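Local coordinates for capsular polysaccharide export system protein KpsC (Thermosulfurimonas dismutans, PDB 6MGB), which transfers a beta-linked Kdo residue in a 2,4 linkage while building the conserved glycolipid on which Gram-negative bacterial capsules are anchored, at the cytidine-5'-monophosphate site. Sequence-based numbering; all coordinates share one arbitrary frame.

The cytidine-5'-monophosphate site. Residues 139-141, 162-164, 168, 200-203, 232, 247-249, 252. With C5P (cytidine-5'-monophosphate), chain B; MG (magnesium ion), chain C.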
# COMPACT_ATOMS: atom_id res chain seq x y z
N SER A 139 -9.81 2.47 5.59
CA SER A 139 -8.97 1.85 4.57
C SER A 139 -8.18 2.95 3.87
O SER A 139 -8.11 4.08 4.35
CB SER A 139 -9.83 1.01 3.61
OG SER A 139 -10.78 1.81 2.95
N LYS A 140 -7.59 2.61 2.72
CA LYS A 140 -6.76 3.57 2.00
C LYS A 140 -7.59 4.76 1.50
O LYS A 140 -7.19 5.91 1.68
CB LYS A 140 -6.05 2.88 0.83
CG LYS A 140 -4.97 3.73 0.17
CD LYS A 140 -4.33 2.99 -1.00
CE LYS A 140 -3.07 3.69 -1.48
NZ LYS A 140 -1.91 3.43 -0.58
N TYR A 141 -8.73 4.48 0.87
CA TYR A 141 -9.49 5.51 0.17
C TYR A 141 -10.78 5.94 0.87
O TYR A 141 -11.21 7.07 0.67
CB TYR A 141 -9.84 5.03 -1.25
CG TYR A 141 -8.63 4.78 -2.12
CD1 TYR A 141 -7.77 5.81 -2.47
CD2 TYR A 141 -8.34 3.50 -2.58
CE1 TYR A 141 -6.66 5.58 -3.27
CE2 TYR A 141 -7.23 3.26 -3.38
CZ TYR A 141 -6.40 4.31 -3.72
OH TYR A 141 -5.29 4.07 -4.51
N ILE A 162 -8.76 -10.89 -5.04
CA ILE A 162 -8.54 -9.45 -5.15
C ILE A 162 -7.94 -9.16 -6.52
O ILE A 162 -6.88 -9.70 -6.87
CB ILE A 162 -7.64 -8.93 -4.02
CG1 ILE A 162 -8.28 -9.20 -2.66
CG2 ILE A 162 -7.36 -7.43 -4.20
CD1 ILE A 162 -7.39 -8.88 -1.48
N ASP A 163 -8.60 -8.31 -7.29
CA ASP A 163 -8.06 -7.88 -8.57
C ASP A 163 -7.30 -6.57 -8.38
O ASP A 163 -7.50 -5.84 -7.41
CB ASP A 163 -9.18 -7.69 -9.60
CG ASP A 163 -8.66 -7.67 -11.03
OD1 ASP A 163 -7.52 -8.12 -11.26
OD2 ASP A 163 -9.40 -7.20 -11.93
N GLN A 164 -6.40 -6.29 -9.32
CA GLN A 164 -5.55 -5.10 -9.25
C GLN A 164 -5.62 -4.36 -10.58
O GLN A 164 -6.26 -4.81 -11.54
CB GLN A 164 -4.11 -5.48 -8.88
CG GLN A 164 -3.97 -5.90 -7.43
CD GLN A 164 -2.62 -6.52 -7.13
OE1 GLN A 164 -2.53 -7.72 -6.84
NE2 GLN A 164 -1.57 -5.72 -7.18
N ASP A 168 0.27 -1.98 -12.34
CA ASP A 168 0.65 -1.89 -10.94
C ASP A 168 2.06 -2.43 -10.75
O ASP A 168 2.30 -3.62 -10.91
CB ASP A 168 -0.36 -2.67 -10.09
CG ASP A 168 -0.16 -2.47 -8.60
OD1 ASP A 168 0.86 -1.88 -8.20
OD2 ASP A 168 -1.03 -2.92 -7.83
N LYS A 200 -13.21 -9.26 -6.62
CA LYS A 200 -13.44 -7.85 -6.33
C LYS A 200 -12.60 -7.01 -7.29
O LYS A 200 -11.37 -7.05 -7.25
CB LYS A 200 -13.11 -7.52 -4.88
CG LYS A 200 -13.24 -6.03 -4.54
CD LYS A 200 -14.58 -5.46 -5.00
CE LYS A 200 -14.83 -4.07 -4.46
NZ LYS A 200 -13.70 -3.14 -4.74
N VAL A 201 -13.28 -6.26 -8.16
CA VAL A 201 -12.59 -5.38 -9.10
C VAL A 201 -12.06 -4.16 -8.36
O VAL A 201 -12.67 -3.66 -7.41
CB VAL A 201 -13.54 -4.98 -10.24
CG1 VAL A 201 -12.89 -3.96 -11.16
CG2 VAL A 201 -13.96 -6.21 -11.04
N HIS A 202 -10.92 -3.66 -8.82
CA HIS A 202 -10.26 -2.54 -8.17
C HIS A 202 -11.07 -1.25 -8.40
O HIS A 202 -11.61 -1.05 -9.49
CB HIS A 202 -8.84 -2.38 -8.71
CG HIS A 202 -7.98 -1.45 -7.92
ND1 HIS A 202 -8.10 -0.08 -7.99
CD2 HIS A 202 -6.96 -1.70 -7.07
CE1 HIS A 202 -7.20 0.48 -7.20
NE2 HIS A 202 -6.49 -0.48 -6.63
N PRO A 203 -11.17 -0.37 -7.39
CA PRO A 203 -11.99 0.83 -7.58
C PRO A 203 -11.58 1.70 -8.76
O PRO A 203 -12.44 2.27 -9.43
CB PRO A 203 -11.83 1.58 -6.24
CG PRO A 203 -10.65 0.96 -5.57
CD PRO A 203 -10.64 -0.46 -6.02
N PRO A 232 -14.03 -1.77 1.30
CA PRO A 232 -13.25 -3.02 1.23
C PRO A 232 -13.20 -3.79 2.54
O PRO A 232 -13.26 -5.03 2.52
CB PRO A 232 -11.86 -2.54 0.79
CG PRO A 232 -11.80 -1.10 1.17
CD PRO A 232 -13.20 -0.59 1.01
N SER A 247 -1.76 -6.91 -3.72
CA SER A 247 -2.57 -5.74 -3.39
C SER A 247 -2.43 -5.36 -1.91
O SER A 247 -2.30 -6.22 -1.04
CB SER A 247 -4.04 -6.01 -3.71
OG SER A 247 -4.86 -4.94 -3.29
N GLN A 248 -2.49 -4.06 -1.64
CA GLN A 248 -2.56 -3.59 -0.26
C GLN A 248 -3.80 -4.13 0.44
O GLN A 248 -3.82 -4.25 1.67
CB GLN A 248 -2.56 -2.06 -0.21
CG GLN A 248 -2.70 -1.48 1.19
CD GLN A 248 -2.72 0.04 1.19
OE1 GLN A 248 -2.23 0.68 0.26
NE2 GLN A 248 -3.29 0.62 2.24
N MET A 249 -4.85 -4.45 -0.32
CA MET A 249 -6.06 -4.99 0.29
C MET A 249 -5.80 -6.32 0.97
O MET A 249 -6.56 -6.71 1.87
CB MET A 249 -7.16 -5.13 -0.77
CG MET A 249 -8.51 -5.52 -0.21
SD MET A 249 -9.83 -5.30 -1.42
CE MET A 249 -11.22 -6.00 -0.54
N GLU A 252 -4.99 -5.28 4.42
CA GLU A 252 -6.23 -4.90 5.09
C GLU A 252 -7.00 -6.13 5.56
O GLU A 252 -7.61 -6.13 6.63
CB GLU A 252 -7.08 -4.04 4.17
CG GLU A 252 -6.46 -2.68 3.90
CD GLU A 252 -7.26 -1.82 2.95
OE1 GLU A 252 -8.23 -2.34 2.34
OE2 GLU A 252 -6.93 -0.63 2.81
O3P C5P B . -2.59 -2.04 -3.65
P C5P B . -3.83 -1.71 -4.45
O1P C5P B . -4.26 -2.95 -5.23
O2P C5P B . -3.78 -0.53 -5.40
O5' C5P B . -4.97 -1.43 -3.37
C5' C5P B . -5.13 -0.15 -2.78
C4' C5P B . -6.35 -0.11 -1.90
O4' C5P B . -7.54 -0.11 -2.74
C3' C5P B . -6.54 -1.33 -1.00
O3' C5P B . -5.81 -1.22 0.21
C2' C5P B . -8.05 -1.37 -0.80
O2' C5P B . -8.46 -0.46 0.21
C1' C5P B . -8.56 -0.88 -2.15
N1 C5P B . -8.88 -2.00 -3.07
C2 C5P B . -10.30 -2.43 -3.27
N3 C5P B . -10.62 -3.57 -4.20
C4 C5P B . -9.55 -4.26 -4.91
C5 C5P B . -8.14 -3.83 -4.71
C6 C5P B . -7.82 -2.69 -3.78
O2 C5P B . -11.17 -1.87 -2.69
N4 C5P B . -9.86 -5.37 -5.81
MG MG C . -2.82 1.04 -6.31
O HOH W 1 -4.62 2.24 -6.11
O HOH W 2 -2.14 1.92 -4.47
O HOH W 3 -0.97 0.10 -6.54
O HOH W 4 -1.83 2.71 -7.16
O HOH W 5 -3.53 0.38 -8.16
O HOH W 6 -3.80 -2.43 -7.88
O HOH W 7 -1.58 0.21 -2.53
O HOH W 8 -9.88 1.88 0.11
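Cytidine-5'-monophosphate, the nucleotide left when a transferase uses CMP-Kdo, is almost wholly buried in the nucleotide pocket of this Capsule_synth-family beta-Kdo transferase. Cytosine is read through its exocyclic amine: C5P N4 donates to Asp163 O at 2.9 Å, in the carbonyl plane on a lone pair, and to Lys200 O at 2.7 Å, where the amine instead lies above the carbonyl plane. Lys200 also sends its side chain back to the base. Bends at chi2 (50°) and chi4 curl the chain so that Lys200 NZ donates to the ring nitrogen C5P N3 at 3.2 Å, while Val201 O, met nearly along its C=O axis, holds the amine NZ in place. An alanine here would remove the donor to C5P N3 and would probably weaken discrimination of cytosine.

At the phosphate, Gln248 N, in the first turn of helix 248-255, points at C5P O3P with 173° at the hydrogen, so the helix N-terminus would help offset the negative charge. Ser247 OG, anti to its backbone N, donates to C5P O1P at 2.8 Å and accepts from Met249 N, which fixes its rotation. His202 NE2 donates to O2P roughly in its ring plane. That oxygen also binds magnesium, whose near-octahedral shell includes five waters; Tyr141 OH contacts one of them, and Asp168 reaches O1P through another, non-coordinating water.

On the ribose, Glu252 OE1 accepts the 2'-hydroxyl C5P O2' at 2.9 Å on its syn lone pair, with OE2 contributing weaker bonds to both hydroxyls. A water links O2' to Ser139 OG and Tyr141 N.

Packing closes around the base. Pro203 CD sits over one cytosine face, 3.6 Å from the centroid of the C5P ring, and Met249 SD approaches C5P C2 at 3.4 Å from the opposite face. The His202 ring meets the C5P base edge-to-face, the two planes 58° apart, while Ile162 CG2 abuts C5. Farther out, Lys140 CD packs against C5' and Tyr141 CE2 against C4'.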